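Local coordinates for membrane protein (Acinetobacter baumannii AB307-0294, PDB 5DL5) that forms an outer-membrane beta-barrel of the OprD porin family that probably admits small molecules, including antibiotics, at residues A[37-42]-A[418-423]; A[378-383]-A[394-399]. All coordinates share one frame; numbering follows the deposited sequence.

Interaction 1: A[37-42]-A[418-423]; sequences GYLTRD and EWRIFL. With C8E ((hydroxyethyloxy)tri(ethyloxy)octane), chain B.
A salt-bridge network of R41, E418 and R420 lines the inner wall of the barrel at the seam where the first strand, 29-43, meets the last, 416-428. R41 turns NE and NH2 side-on to a single oxygen, E418 OE2, with NE at 2.8 Å; both donors come from above the carboxylate plane, tilted 53° from the guanidinium. E418, extended with CG anti to its backbone N, gives the syn lone pair of OE1 to R420 NH2 at 3.0 Å, with weak bonds from R420 NE to OE1 and from NH2 to OE2. E418 thus sits between R41 NH2 and R420 NH2, 3.8 Å apart, and probably offsets their repulsion. Detergent C8E takes further N-H groups: R41 NH1 donates to O15, R41 NH2 to O18, and R420 NH2 to O21 at 2.7 Å, nearly straight at 169°. Beneath this, Y38 pairs with I421 and T40 with W419 in antiparallel hydrogen-bonded pairs, the bond from Y38 N being weak. L39 runs alongside R420, its CD1 3.7 Å from R420 NE. Outward, Y38, T40, W419 and I421 share the other face, where Y38 CD1 meets I421 CD1 at 4.1 Å. Inside, the F422 ring lies beside G37, with CD1 3.7 Å from G37 CA.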
loop_
_atom_site.group_PDB
_atom_site.type_symbol
_atom_site.label_atom_id
_atom_site.label_comp_id
_atom_site.label_asym_id
_atom_site.label_seq_id
_atom_site.Cartn_x
_atom_site.Cartn_y
_atom_site.Cartn_z
ATOM N N GLY A 37 -7.957 -9.938 12.114
ATOM C CA GLY A 37 -7.174 -8.748 12.541
ATOM C C GLY A 37 -7.637 -7.988 13.765
ATOM O O GLY A 37 -8.788 -8.007 14.163
ATOM N N TYR A 38 -6.683 -7.269 14.319
ATOM C CA TYR A 38 -6.766 -6.521 15.545
ATOM C C TYR A 38 -5.875 -5.318 15.330
ATOM O O TYR A 38 -4.672 -5.516 15.015
ATOM C CB TYR A 38 -6.105 -7.375 16.581
ATOM C CG TYR A 38 -6.042 -6.806 17.975
ATOM C CD1 TYR A 38 -5.010 -5.957 18.372
ATOM C CD2 TYR A 38 -6.975 -7.172 18.936
ATOM C CE1 TYR A 38 -4.941 -5.452 19.665
ATOM C CE2 TYR A 38 -6.915 -6.657 20.234
ATOM C CZ TYR A 38 -5.888 -5.795 20.570
ATOM O OH TYR A 38 -5.863 -5.298 21.842
ATOM N N LEU A 39 -6.403 -4.103 15.494
ATOM C CA LEU A 39 -5.601 -2.905 15.400
ATOM C C LEU A 39 -6.150 -1.924 16.433
ATOM O O LEU A 39 -7.328 -1.562 16.413
ATOM C CB LEU A 39 -5.684 -2.325 13.978
ATOM C CG LEU A 39 -4.722 -1.206 13.561
ATOM C CD1 LEU A 39 -4.623 -1.041 11.987
ATOM C CD2 LEU A 39 -5.002 0.080 14.284
ATOM N N THR A 40 -5.290 -1.511 17.345
ATOM C CA THR A 40 -5.642 -0.518 18.336
ATOM C C THR A 40 -4.597 0.605 18.373
ATOM O O THR A 40 -3.374 0.378 18.275
ATOM C CB THR A 40 -5.683 -1.149 19.781
ATOM O OG1 THR A 40 -4.364 -1.511 20.186
ATOM C CG2 THR A 40 -6.605 -2.402 19.874
ATOM N N ARG A 41 -5.059 1.807 18.639
ATOM C CA ARG A 41 -4.221 3.013 18.849
ATOM C C ARG A 41 -4.707 3.724 20.126
ATOM O O ARG A 41 -5.891 4.186 20.196
ATOM C CB ARG A 41 -4.481 3.964 17.716
ATOM C CG ARG A 41 -3.897 3.456 16.405
ATOM C CD ARG A 41 -3.569 4.557 15.355
ATOM N NE ARG A 41 -3.109 3.860 14.150
ATOM C CZ ARG A 41 -2.980 4.393 12.946
ATOM N NH1 ARG A 41 -3.306 5.604 12.743
ATOM N NH2 ARG A 41 -2.567 3.673 11.947
ATOM N N ASP A 42 -3.819 3.764 21.137
ATOM C CA ASP A 42 -4.034 4.465 22.392
ATOM C C ASP A 42 -3.405 5.818 22.285
ATOM O O ASP A 42 -2.203 5.924 22.028
ATOM C CB ASP A 42 -3.401 3.677 23.528
ATOM C CG ASP A 42 -4.054 2.282 23.679
ATOM O OD1 ASP A 42 -5.091 1.974 23.028
ATOM O OD2 ASP A 42 -3.519 1.434 24.417
ATOM N N GLU A 418 0.526 1.947 19.248
ATOM C CA GLU A 418 -0.272 1.199 18.286
ATOM C C GLU A 418 0.097 -0.252 18.423
ATOM O O GLU A 418 1.271 -0.570 18.487
ATOM C CB GLU A 418 0.001 1.564 16.840
ATOM C CG GLU A 418 -0.845 0.714 15.841
ATOM C CD GLU A 418 -0.708 1.075 14.346
ATOM O OE1 GLU A 418 0.311 0.840 13.766
ATOM O OE2 GLU A 418 -1.679 1.549 13.710
ATOM N N TRP A 419 -0.885 -1.127 18.441
ATOM C CA TRP A 419 -0.603 -2.572 18.210
ATOM C C TRP A 419 -1.411 -3.077 17.024
ATOM O O TRP A 419 -2.616 -2.713 16.941
ATOM C CB TRP A 419 -1.068 -3.392 19.377
ATOM C CG TRP A 419 -0.172 -3.295 20.538
ATOM C CD1 TRP A 419 -0.300 -2.431 21.573
ATOM C CD2 TRP A 419 0.936 -4.159 20.861
ATOM N NE1 TRP A 419 0.677 -2.644 22.462
ATOM C CE2 TRP A 419 1.461 -3.697 22.079
ATOM C CE3 TRP A 419 1.535 -5.262 20.234
ATOM C CZ2 TRP A 419 2.559 -4.307 22.719
ATOM C CZ3 TRP A 419 2.674 -5.842 20.824
ATOM C CH2 TRP A 419 3.171 -5.355 22.065
ATOM N N ARG A 420 -0.820 -3.987 16.258
ATOM C CA ARG A 420 -1.519 -4.706 15.164
ATOM C C ARG A 420 -1.172 -6.139 15.228
ATOM O O ARG A 420 -0.005 -6.512 15.360
ATOM C CB ARG A 420 -1.220 -4.279 13.741
ATOM C CG ARG A 420 -1.240 -2.820 13.487
ATOM C CD ARG A 420 -1.023 -2.540 11.984
ATOM N NE ARG A 420 -0.885 -1.117 11.876
ATOM C CZ ARG A 420 -0.504 -0.456 10.759
ATOM N NH1 ARG A 420 -0.340 -1.063 9.559
ATOM N NH2 ARG A 420 -0.308 0.834 10.854
ATOM N N ILE A 421 -2.213 -6.976 15.145
ATOM C CA ILE A 421 -1.996 -8.379 15.083
ATOM C C ILE A 421 -2.869 -8.946 13.927
ATOM O O ILE A 421 -4.138 -8.630 13.907
ATOM C CB ILE A 421 -2.407 -9.026 16.396
ATOM C CG1 ILE A 421 -1.659 -8.363 17.561
ATOM C CG2 ILE A 421 -2.194 -10.527 16.352
ATOM C CD1 ILE A 421 -2.140 -8.771 18.902
ATOM N N PHE A 422 -2.266 -9.859 13.117
ATOM C CA PHE A 422 -2.927 -10.438 11.978
ATOM C C PHE A 422 -2.560 -11.885 11.901
ATOM O O PHE A 422 -1.400 -12.204 11.846
ATOM C CB PHE A 422 -2.502 -9.724 10.674
ATOM C CG PHE A 422 -3.138 -8.366 10.507
ATOM C CD1 PHE A 422 -4.498 -8.245 10.062
ATOM C CD2 PHE A 422 -2.414 -7.203 10.757
ATOM C CE1 PHE A 422 -5.104 -6.998 9.903
ATOM C CE2 PHE A 422 -3.053 -5.940 10.604
ATOM C CZ PHE A 422 -4.431 -5.859 10.225
ATOM N N LEU A 423 -3.571 -12.722 11.925
ATOM C CA LEU A 423 -3.483 -14.121 11.581
ATOM C C LEU A 423 -4.050 -14.354 10.158
ATOM O O LEU A 423 -5.241 -14.101 9.928
ATOM C CB LEU A 423 -4.336 -14.936 12.582
ATOM C CG LEU A 423 -4.516 -16.418 12.318
ATOM C CD1 LEU A 423 -3.133 -17.011 12.347
ATOM C CD2 LEU A 423 -5.439 -17.143 13.319
HETATM C C6 C8E B . -12.806 7.131 8.995
HETATM C C7 C8E B . -12.106 6.238 10.061
HETATM C C8 C8E B . -11.363 6.981 11.196
HETATM O O9 C8E B . -10.138 6.318 11.677
HETATM C C10 C8E B . -9.062 7.233 11.505
HETATM C C11 C8E B . -8.505 7.126 10.075
HETATM O O12 C8E B . -7.187 7.622 9.989
HETATM C C13 C8E B . -6.177 6.943 10.748
HETATM C C14 C8E B . -5.473 5.916 9.902
HETATM O O15 C8E B . -4.051 5.998 9.937
HETATM C C16 C8E B . -3.415 7.240 9.604
HETATM C C17 C8E B . -2.105 6.826 8.936
HETATM O O18 C8E B . -1.753 5.531 9.512
HETATM C C19 C8E B . -1.145 4.608 8.598
HETATM C C20 C8E B . -0.707 3.377 9.374
HETATM O O21 C8E B . 0.176 2.432 8.704
#

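Interaction 2: A[378-383]-A[394-399]; sequences FNQVKY and SLRIRN
F378 and R398 cross obliquely, ring and guanidinium planes almost perpendicular at 88°. F378 CE1 lies over one face of the guanidinium, toward its rim, while R398 NE meets the ring at its edge, 3.4 Å from that CE1. R398 gets there by starting in the crowded position between backbone N and carbonyl carbon (chi1 72°) and bending at chi3. Q380, the non-hydrogen-bonded partner of R398 across the strands, crosses it obliquely, its OE1 3.3 Å from R398 CD. A water links the two polar ends, donating to Q380 OE1 at 2.6 Å and accepting from R398 NH1 in the guanidinium plane. Farther along, extended K382 lies beside R396, its CD 3.7 Å from R396 CG, and its CE reaches S394 CB. R396 NH1 has its salt-bridge partner in D424 of the next strand. N379, V381, Y383, L395, I397 and N399 occupy the opposite, outward face. Six backbone hydrogen bonds, from N379-N399 through V381-I397 to Y383-L395, align the strands; I397 N to V381 O is the straightest at 171°. This is an antiparallel beta hairpin of a porin barrel, with a basic inner face carrying R396, R398 and K382 and a mixed outer one, two asparagines at one end.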
loop_
_atom_site.group_PDB
_atom_site.type_symbol
_atom_site.label_atom_id
_atom_site.label_comp_id
_atom_site.label_asym_id
_atom_site.label_seq_id
_atom_site.Cartn_x
_atom_site.Cartn_y
_atom_site.Cartn_z
ATOM N N PHE A 378 9.499 1.033 16.039
ATOM C CA PHE A 378 8.649 -0.049 15.489
ATOM C C PHE A 378 9.265 -1.423 15.814
ATOM O O PHE A 378 10.537 -1.598 15.692
ATOM C CB PHE A 378 8.637 0.174 13.959
ATOM C CG PHE A 378 7.997 -0.990 13.183
ATOM C CD1 PHE A 378 6.600 -1.052 13.063
ATOM C CD2 PHE A 378 8.760 -1.985 12.603
ATOM C CE1 PHE A 378 6.007 -2.113 12.333
ATOM C CE2 PHE A 378 8.165 -3.086 11.964
ATOM C CZ PHE A 378 6.809 -3.119 11.782
ATOM N N ASN A 379 8.437 -2.402 16.203
ATOM C CA ASN A 379 8.868 -3.774 16.294
ATOM C C ASN A 379 7.817 -4.665 15.661
ATOM O O ASN A 379 6.600 -4.434 15.853
ATOM C CB ASN A 379 9.106 -4.201 17.711
ATOM C CG ASN A 379 10.370 -3.597 18.272
ATOM O OD1 ASN A 379 11.435 -4.165 18.141
ATOM N ND2 ASN A 379 10.254 -2.375 18.850
ATOM N N GLN A 380 8.283 -5.638 14.904
ATOM C CA GLN A 380 7.406 -6.663 14.412
ATOM C C GLN A 380 8.044 -8.009 14.567
ATOM O O GLN A 380 9.181 -8.198 14.241
ATOM C CB GLN A 380 7.020 -6.424 12.924
ATOM C CG GLN A 380 6.161 -7.562 12.393
ATOM C CD GLN A 380 5.552 -7.202 11.042
ATOM O OE1 GLN A 380 4.637 -6.396 10.933
ATOM N NE2 GLN A 380 6.092 -7.771 10.015
ATOM N N VAL A 381 7.308 -8.929 15.130
ATOM C CA VAL A 381 7.643 -10.314 15.070
ATOM C C VAL A 381 6.628 -11.031 14.180
ATOM O O VAL A 381 5.379 -10.823 14.282
ATOM C CB VAL A 381 7.604 -10.949 16.446
ATOM C CG1 VAL A 381 7.774 -12.469 16.351
ATOM C CG2 VAL A 381 8.687 -10.361 17.330
ATOM N N LYS A 382 7.160 -11.892 13.354
ATOM C CA LYS A 382 6.350 -12.650 12.431
ATOM C C LYS A 382 6.745 -14.106 12.450
ATOM O O LYS A 382 7.974 -14.416 12.465
ATOM C CB LYS A 382 6.505 -12.077 11.011
ATOM C CG LYS A 382 5.608 -12.858 10.041
ATOM C CD LYS A 382 5.351 -12.182 8.688
ATOM C CE LYS A 382 4.184 -12.929 8.084
ATOM N NZ LYS A 382 3.792 -12.320 6.809
ATOM N N TYR A 383 5.765 -15.009 12.471
ATOM C CA TYR A 383 5.990 -16.448 12.324
ATOM C C TYR A 383 5.177 -16.976 11.125
ATOM O O TYR A 383 3.936 -16.762 11.086
ATOM C CB TYR A 383 5.535 -17.187 13.606
ATOM C CG TYR A 383 5.699 -18.602 13.462
ATOM C CD1 TYR A 383 6.985 -19.152 13.266
ATOM C CD2 TYR A 383 4.618 -19.458 13.431
ATOM C CE1 TYR A 383 7.157 -20.505 13.038
ATOM C CE2 TYR A 383 4.806 -20.810 13.236
ATOM C CZ TYR A 383 6.057 -21.316 13.024
ATOM O OH TYR A 383 6.211 -22.683 12.853
ATOM N N SER A 394 0.440 -17.580 8.719
ATOM C CA SER A 394 1.288 -16.708 9.477
ATOM C C SER A 394 0.616 -15.867 10.516
ATOM O O SER A 394 -0.581 -15.447 10.333
ATOM C CB SER A 394 2.022 -15.727 8.570
ATOM O OG SER A 394 1.141 -14.947 7.799
ATOM N N LEU A 395 1.446 -15.465 11.499
ATOM C CA LEU A 395 1.029 -14.578 12.565
ATOM C C LEU A 395 2.009 -13.398 12.643
ATOM O O LEU A 395 3.209 -13.623 12.606
ATOM C CB LEU A 395 0.846 -15.403 13.789
ATOM C CG LEU A 395 0.601 -14.579 15.055
ATOM C CD1 LEU A 395 -0.796 -13.946 14.926
ATOM C CD2 LEU A 395 0.689 -15.443 16.252
ATOM N N ARG A 396 1.516 -12.141 12.622
ATOM C CA ARG A 396 2.332 -10.901 12.596
ATOM C C ARG A 396 1.840 -10.178 13.805
ATOM O O ARG A 396 0.611 -9.985 13.937
ATOM C CB ARG A 396 1.941 -9.945 11.484
ATOM C CG ARG A 396 2.527 -10.343 10.216
ATOM C CD ARG A 396 2.457 -9.299 9.112
ATOM N NE ARG A 396 1.171 -8.646 8.877
ATOM C CZ ARG A 396 0.079 -9.120 8.264
ATOM N NH1 ARG A 396 -0.066 -10.383 7.912
ATOM N NH2 ARG A 396 -0.948 -8.308 8.058
ATOM N N ILE A 397 2.746 -9.787 14.693
ATOM C CA ILE A 397 2.447 -9.003 15.860
ATOM C C ILE A 397 3.374 -7.788 15.730
ATOM O O ILE A 397 4.564 -7.945 15.597
ATOM C CB ILE A 397 2.769 -9.660 17.202
ATOM C CG1 ILE A 397 1.874 -10.814 17.508
ATOM C CG2 ILE A 397 2.572 -8.650 18.323
ATOM C CD1 ILE A 397 2.050 -11.954 16.539
ATOM N N ARG A 398 2.825 -6.598 15.766
ATOM C CA ARG A 398 3.610 -5.437 15.561
ATOM C C ARG A 398 3.168 -4.310 16.470
ATOM O O ARG A 398 1.982 -4.183 16.830
ATOM C CB ARG A 398 3.654 -5.028 14.096
ATOM C CG ARG A 398 2.459 -4.448 13.489
ATOM C CD ARG A 398 2.619 -4.002 12.028
ATOM N NE ARG A 398 2.635 -2.546 11.903
ATOM C CZ ARG A 398 2.722 -1.903 10.731
ATOM N NH1 ARG A 398 2.794 -2.581 9.592
ATOM N NH2 ARG A 398 2.869 -0.603 10.703
ATOM N N ASN A 399 4.148 -3.530 16.895
ATOM C CA ASN A 399 3.914 -2.376 17.760
ATOM C C ASN A 399 4.739 -1.147 17.325
ATOM O O ASN A 399 5.924 -1.280 16.893
ATOM C CB ASN A 399 4.292 -2.752 19.168
ATOM C CG ASN A 399 4.252 -1.547 20.128
ATOM O OD1 ASN A 399 5.298 -0.983 20.536
ATOM N ND2 ASN A 399 3.067 -1.150 20.489
HETATM O O HOH W 1 3.100 -5.369 9.063
#

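How the interactions relate
The two contacts lie side by side in the barrel wall, their centres about 10 Å apart. Across the wall the order is 371-384, 394-404, 416-428, 29-43, so interaction 2 pairs the first two and interaction 1 the last two. The middle strands are joined directly, probably by R398 N to R420 O and F422 N to R396 O. Along the chain, interaction 2 is a local hairpin nested within the long span closed by interaction 1, where the first and last strands pair and close the barrel. On the inner side R398, R420 and R141 cluster, a basic patch partly balanced by E418, consistent with a lining that would influence charged solutes.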